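Local coordinates for protein SAM-dependent methyltransferase (Anabaena variabilis ATCC 29413, PDB 3GGD) that probably transfers a methyl group from S-adenosyl-L-methionine to an acceptor, and binds the product S-adenosyl-L-homocysteine, at residues I162-G165 with T166-D170; G180-Y184 with E185-V189. All blocks are in the same frame, centred on the assembly; numbering follows the deposited sequence. Where two conformers were deposited one is given.

In the fold
Contacts 1 and 2 lie in series along one run of chain, one at the start of helix 168-179 and one just after its end. Contact 1 joins the end of strand 158-164 to the start of that helix, on the central sheet of a Rossmann-like methyltransferase; contact 2 turns the chain leaving it into helix 184-190. Their centres are 16 Å apart and their nearest atoms about 7 Å, so they do not touch. Neither lines the cofactor site directly: the side chain of Leu-164 is about 10 Å from the bound S-adenosyl-L-homocysteine, and that of Leu-188 is about 10 Å from the side chain of Trp-23, one of its binding residues.

Contact 1. Residues I162-G165 with T166-D170; sequences IELG and TGCID. With SO4 (sulfate ion), chain G.
Gly-165 and Cys-168 close a turn that presents backbone N-H groups to a sulfate ion at the first turn of helix 168-179. The motif is a type II beta turn joined to a helix N-terminus, at the end of strand 158-164 in a Rossmann-like sheet. Its closing bond runs from Cys-168 N to Gly-165 O, 2.9 Å long. The N-H...O angle is 144°, and the donor is somewhat tilted from the carbonyl plane. Gly-167 holds the third turn position and the N-cap at once; its positive phi would press a CB against the preceding carbonyl oxygen.

The anion is probably from the crystallisation liquor, but its placing is informative. Asp-170 N meets sulfate O1 at 2.7 Å in a nearly straight bond (175°), and Ile-169 N reaches O4 at 3.2 Å. Gly-167 N is the third donor, to O3; at 2.5 Å this bond is unusually short and its exact length doubtful. Three N-H groups converging on one anion are consistent with the positive end of the helix dipole helping to hold it. The carboxylate of Asp-170 also lies near O1, an approach of like charges that the N-H groups probably offset.

On the apolar side, Leu-164 packs on Cys-168 across the turn. SG of Cys-168 is turned anti to its backbone N (chi1 173°), which brings the sulfur alongside the leucine: CD1 of Leu-164 lies 3.6 Å from it and CB 3.9 Å. Elsewhere, the carboxylate of Glu-163 takes backbone N-H groups of Gly-133, Phe-134 and His-135, tying the strand to the chain beyond strand 127-131. Closer to the turn, CB of Cys-168 rests 3.2 Å from Gly-165 O, the same oxygen its own N-H engages.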
ATOM      1  N   ILE A 162       4.770  -4.223   2.324  1.00 61.11           N
ATOM      2  CA  ILE A 162       5.850  -3.302   2.681  1.00 60.39           C
ATOM      3  C   ILE A 162       5.150  -1.994   3.102  1.00 60.86           C
ATOM      4  O   ILE A 162       4.254  -1.487   2.422  1.00 60.09           O
ATOM      5  CB  ILE A 162       6.897  -3.149   1.550  1.00 61.01           C
ATOM      6  CG1 ILE A 162       8.033  -2.226   2.033  1.00 60.75           C
ATOM      7  CG2 ILE A 162       6.214  -2.686   0.184  1.00 57.61           C
ATOM      8  CD1 ILE A 162       9.229  -2.038   1.047  1.00 59.63           C
ATOM      9  N   GLU A 163       5.521  -1.524   4.284  1.00 60.75           N
ATOM     10  CA  GLU A 163       4.872  -0.408   4.936  1.00 60.39           C
ATOM     11  C   GLU A 163       5.936   0.534   5.491  1.00 60.03           C
ATOM     12  O   GLU A 163       7.105   0.178   5.565  1.00 59.45           O
ATOM     13  CB  GLU A 163       4.005  -0.950   6.096  1.00 60.51           C
ATOM     14  CG  GLU A 163       2.862  -1.843   5.637  1.00 60.90           C
ATOM     15  CD  GLU A 163       1.834  -1.114   4.798  1.00 64.04           C
ATOM     16  OE1 GLU A 163       1.697   0.127   4.986  1.00 62.95           O
ATOM     17  OE2 GLU A 163       1.191  -1.772   3.916  1.00 64.97           O
ATOM     18  N   LEU A 164       5.527   1.731   5.887  1.00 59.40           N
ATOM     19  CA  LEU A 164       6.434   2.621   6.600  1.00 60.34           C
ATOM     20  C   LEU A 164       6.518   2.060   7.998  1.00 60.50           C
ATOM     21  O   LEU A 164       5.494   1.675   8.568  1.00 60.25           O
ATOM     22  CB  LEU A 164       5.945   4.067   6.571  1.00 60.03           C
ATOM     23  CG  LEU A 164       5.801   4.679   5.155  1.00 61.38           C
ATOM     24  CD1 LEU A 164       5.545   6.203   5.190  1.00 62.17           C
ATOM     25  CD2 LEU A 164       7.016   4.372   4.280  1.00 60.33           C
ATOM     26  N   GLY A 165       7.734   1.986   8.525  1.00 60.88           N
ATOM     27  CA  GLY A 165       7.982   1.345   9.796  1.00 61.64           C
ATOM     28  C   GLY A 165       8.353   2.302  10.918  1.00 62.34           C
ATOM     29  O   GLY A 165       8.211   3.532  10.803  1.00 62.78           O
ATOM     30  N   THR A 166       8.785   1.717  12.025  1.00 62.27           N
ATOM     31  CA  THR A 166       9.229   2.482  13.189  1.00 62.49           C
ATOM     32  C   THR A 166      10.250   3.499  12.707  1.00 63.15           C
ATOM     33  O   THR A 166      11.148   3.183  11.898  1.00 63.09           O
ATOM     34  CB  THR A 166       9.870   1.555  14.242  1.00 62.06           C
ATOM     35  OG1 THR A 166       8.912   0.554  14.575  1.00 62.66           O
ATOM     36  CG2 THR A 166      10.294   2.326  15.514  1.00 58.61           C
ATOM     37  N   GLY A 167      10.094   4.721  13.182  1.00 63.34           N
ATOM     38  CA  GLY A 167      10.985   5.790  12.758  1.00 63.72           C
ATOM     39  C   GLY A 167      10.358   6.664  11.700  1.00 63.78           C
ATOM     40  O   GLY A 167      10.846   7.735  11.419  1.00 63.80           O
ATOM     41  N   CYS A 168       9.240   6.230  11.142  1.00 65.07           N
ATOM     42  CA  CYS A 168       8.583   7.008  10.089  1.00 64.77           C
ATOM     43  C   CYS A 168       8.344   8.473  10.472  1.00 63.95           C
ATOM     44  O   CYS A 168       8.669   9.382   9.708  1.00 62.88           O
ATOM     45  CB  CYS A 168       7.237   6.365   9.720  1.00 65.48           C
ATOM     46  SG  CYS A 168       6.221   7.397   8.538  1.00 68.53           S
ATOM     47  N   ILE A 169       7.723   8.688  11.629  1.00 63.43           N
ATOM     48  CA  ILE A 169       7.332  10.042  12.055  1.00 63.38           C
ATOM     49  C   ILE A 169       8.578  10.880  12.381  1.00 62.87           C
ATOM     50  O   ILE A 169       8.647  12.040  12.002  1.00 62.55           O
ATOM     51  CB  ILE A 169       6.279  10.002  13.223  1.00 63.51           C
ATOM     52  CG1 ILE A 169       4.995   9.254  12.771  1.00 64.85           C
ATOM     53  CG2 ILE A 169       5.978  11.411  13.797  1.00 63.60           C
ATOM     54  CD1 ILE A 169       4.308   9.751  11.501  1.00 65.29           C
ATOM     55  N   ASP A 170       9.559  10.290  13.062  1.00 62.18           N
ATOM     56  CA  ASP A 170      10.813  10.976  13.290  1.00 62.18           C
ATOM     57  C   ASP A 170      11.510  11.374  11.975  1.00 61.14           C
ATOM     58  O   ASP A 170      12.086  12.437  11.858  1.00 59.99           O
ATOM     59  CB  ASP A 170      11.767  10.079  14.051  1.00 62.93           C
ATOM     60  CG  ASP A 170      11.404   9.929  15.534  1.00 66.42           C
ATOM     61  OD1 ASP A 170      10.571  10.704  16.078  1.00 68.58           O
ATOM     62  OD2 ASP A 170      11.992   9.015  16.154  1.00 73.39           O
TER
HETATM   63  S   SO4 G 250       8.174   7.042  14.932  1.00 92.32           S
HETATM   64  O1  SO4 G 250       9.151   7.831  14.178  1.00 90.20           O
HETATM   65  O2  SO4 G 250       7.946   7.632  16.262  1.00 92.41           O
HETATM   66  O3  SO4 G 250       8.564   5.610  14.984  1.00 91.11           O
HETATM   67  O4  SO4 G 250       6.881   7.124  14.244  1.00 95.51           O

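Contact 2. Residues G180-Y184 with E185-V189; sequences GQLPY and ELLLV
Leu-182 and Leu-186 meet through their methyls on the buried side of the turn, CD2 to CD2 at 4.3 Å, and CB of Pro-183 lies 4.2 Å from CB of Leu-186. CB of Leu-182 also faces CD2 of Leu-187. Leu-182 and Leu-186 both touch Phe-172, packing this side against helix 168-179.

Away from this centre, CD1 of Leu-188 lies over one face of the Tyr-184 ring, a CH-pi contact 3.9 Å from the ring centroid and 23° off the normal. The methyl is offset toward the rim, near CE2 and CZ, while CD2 of Leu-188 sits beyond the rim, 3.6 Å from CE1 of Tyr-184. The tyrosine gets there because its CG is anti to the backbone N (chi1 176°), swinging the ring along the helix toward the residue one turn on. Replacing Leu-188 by an alanine removes both methyls, which would probably deprive the Tyr-184 ring of the CD1 and CD2 contacts and let it turn more freely.

The backbone shows a helix start, with Pro-183 as N-cap. Its O takes two donors: Leu-187 N approaches at 3.0 Å, nearly in line with the carbonyl, whereas Leu-186 N, 2.9 Å away, sits 53° out of the carbonyl plane. Tyr-184 O then accepts Leu-188 N at 3.0 Å in the i to i+4 pattern of an alpha helix.

At the polar edge, Glu-185 bends at chi2, folding its carboxylate back so that OE1 comes 4.0 Å from CB of Tyr-184. OE1 is hydrogen-bonded to His-225 ND1. A carboxylate near the helix N-terminus would probably be stabilised by the dipole as well as by that histidine. The turn thus has a buried side facing helix 168-179, a second, more exposed apolar patch at Tyr-184 and Leu-188, and an acidic group tying the helix start to His-225.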
ATOM      1  N   GLY A 180      12.485  23.289   7.447  1.00 63.69           N
ATOM      2  CA  GLY A 180      11.394  24.241   7.676  1.00 62.89           C
ATOM      3  C   GLY A 180      10.015  23.909   7.111  1.00 63.20           C
ATOM      4  O   GLY A 180       9.052  24.596   7.415  1.00 62.08           O
ATOM      5  N   GLN A 181       9.916  22.914   6.230  1.00 62.99           N
ATOM      6  CA  GLN A 181       8.623  22.386   5.838  1.00 63.93           C
ATOM      7  C   GLN A 181       8.779  20.971   5.429  1.00 61.76           C
ATOM      8  O   GLN A 181       9.888  20.513   5.163  1.00 61.68           O
ATOM      9  CB  GLN A 181       7.841  23.200   4.762  1.00 64.65           C
ATOM     10  CG  GLN A 181       8.572  23.787   3.547  1.00 68.29           C
ATOM     11  CD  GLN A 181       7.581  24.334   2.396  1.00 68.58           C
ATOM     12  OE1 GLN A 181       6.563  25.012   2.637  1.00 67.52           O
ATOM     13  NE2 GLN A 181       7.923  24.000   1.152  1.00 75.69           N
ATOM     14  N   LEU A 182       7.650  20.272   5.438  1.00 59.96           N
ATOM     15  CA  LEU A 182       7.565  18.918   4.960  1.00 58.47           C
ATOM     16  C   LEU A 182       7.628  18.926   3.430  1.00 57.95           C
ATOM     17  O   LEU A 182       7.398  19.956   2.797  1.00 56.12           O
ATOM     18  CB  LEU A 182       6.276  18.265   5.454  1.00 58.42           C
ATOM     19  CG  LEU A 182       6.165  17.984   6.976  1.00 60.02           C
ATOM     20  CD1 LEU A 182       4.702  17.625   7.354  1.00 61.22           C
ATOM     21  CD2 LEU A 182       7.150  16.851   7.430  1.00 59.50           C
ATOM     22  N   PRO A 183       7.998  17.794   2.830  1.00 57.81           N
ATOM     23  CA  PRO A 183       8.049  17.660   1.378  1.00 58.20           C
ATOM     24  C   PRO A 183       6.721  18.008   0.668  1.00 58.11           C
ATOM     25  O   PRO A 183       5.663  17.538   1.104  1.00 56.58           O
ATOM     26  CB  PRO A 183       8.328  16.169   1.187  1.00 58.89           C
ATOM     27  CG  PRO A 183       9.109  15.792   2.394  1.00 59.35           C
ATOM     28  CD  PRO A 183       8.466  16.576   3.516  1.00 58.29           C
ATOM     29  N   TYR A 184       6.793  18.798  -0.412  1.00 58.68           N
ATOM     30  CA  TYR A 184       5.613  19.170  -1.218  1.00 58.67           C
ATOM     31  C   TYR A 184       4.702  17.997  -1.476  1.00 57.94           C
ATOM     32  O   TYR A 184       3.491  18.073  -1.249  1.00 56.84           O
ATOM     33  CB  TYR A 184       6.010  19.790  -2.607  1.00 61.03           C
ATOM     34  CG  TYR A 184       4.804  20.116  -3.567  1.00 60.77           C
ATOM     35  CD1 TYR A 184       3.753  20.898  -3.121  1.00 65.08           C
ATOM     36  CD2 TYR A 184       4.764  19.698  -4.910  1.00 64.20           C
ATOM     37  CE1 TYR A 184       2.643  21.249  -3.962  1.00 64.90           C
ATOM     38  CE2 TYR A 184       3.657  20.051  -5.789  1.00 60.92           C
ATOM     39  CZ  TYR A 184       2.575  20.818  -5.293  1.00 65.99           C
ATOM     40  OH  TYR A 184       1.396  21.227  -6.083  1.00 63.96           O
ATOM     41  N   GLU A 185       5.283  16.892  -1.940  1.00 56.77           N
ATOM     42  CA  GLU A 185       4.473  15.762  -2.341  1.00 57.27           C
ATOM     43  C   GLU A 185       3.759  15.093  -1.164  1.00 57.14           C
ATOM     44  O   GLU A 185       2.729  14.444  -1.358  1.00 58.73           O
ATOM     45  CB  GLU A 185       5.298  14.748  -3.151  1.00 56.98           C
ATOM     46  CG  GLU A 185       6.001  15.362  -4.402  1.00 57.71           C
ATOM     47  CD  GLU A 185       7.384  15.965  -4.125  1.00 61.05           C
ATOM     48  OE1 GLU A 185       7.757  16.224  -2.950  1.00 60.63           O
ATOM     49  OE2 GLU A 185       8.121  16.164  -5.113  1.00 62.77           O
ATOM     50  N   LEU A 186       4.288  15.247   0.038  1.00 56.21           N
ATOM     51  CA  LEU A 186       3.622  14.713   1.236  1.00 56.00           C
ATOM     52  C   LEU A 186       2.502  15.680   1.619  1.00 55.77           C
ATOM     53  O   LEU A 186       1.406  15.266   1.960  1.00 57.26           O
ATOM     54  CB  LEU A 186       4.591  14.550   2.397  1.00 55.07           C
ATOM     55  CG  LEU A 186       3.987  14.087   3.754  1.00 56.84           C
ATOM     56  CD1 LEU A 186       3.258  12.725   3.652  1.00 53.66           C
ATOM     57  CD2 LEU A 186       5.065  14.059   4.829  1.00 53.93           C
ATOM     58  N   LEU A 187       2.779  16.969   1.549  1.00 55.68           N
ATOM     59  CA  LEU A 187       1.751  17.943   1.840  1.00 55.97           C
ATOM     60  C   LEU A 187       0.530  17.729   0.927  1.00 56.56           C
ATOM     61  O   LEU A 187      -0.630  17.893   1.360  1.00 56.67           O
ATOM     62  CB  LEU A 187       2.320  19.359   1.760  1.00 55.54           C
ATOM     63  CG  LEU A 187       3.256  19.757   2.904  1.00 55.17           C
ATOM     64  CD1 LEU A 187       3.908  21.144   2.660  1.00 50.57           C
ATOM     65  CD2 LEU A 187       2.511  19.715   4.291  1.00 54.72           C
ATOM     66  N   LEU A 188       0.779  17.334  -0.327  1.00 57.24           N
ATOM     67  CA  LEU A 188      -0.314  17.055  -1.264  1.00 57.51           C
ATOM     68  C   LEU A 188      -1.288  15.993  -0.790  1.00 57.12           C
ATOM     69  O   LEU A 188      -2.482  16.057  -1.131  1.00 56.83           O
ATOM     70  CB  LEU A 188       0.202  16.676  -2.669  1.00 57.27           C
ATOM     71  CG  LEU A 188       0.814  17.830  -3.480  1.00 57.54           C
ATOM     72  CD1 LEU A 188       1.388  17.330  -4.821  1.00 58.20           C
ATOM     73  CD2 LEU A 188      -0.152  18.986  -3.699  1.00 56.43           C
ATOM     74  N   VAL A 189      -0.800  15.007  -0.034  0.50 56.75           N
ATOM     75  CA  VAL A 189      -1.686  13.964   0.501  0.50 56.60           C
ATOM     76  C   VAL A 189      -2.348  14.476   1.783  0.50 56.92           C
ATOM     77  O   VAL A 189      -3.550  14.318   1.983  0.50 56.53           O
ATOM     78  CB  VAL A 189      -0.946  12.613   0.855  0.50 57.10           C
ATOM     79  CG1 VAL A 189      -1.933  11.408   0.782  0.50 52.65           C
ATOM     80  CG2 VAL A 189       0.264  12.384  -0.043  0.50 57.46           C
TER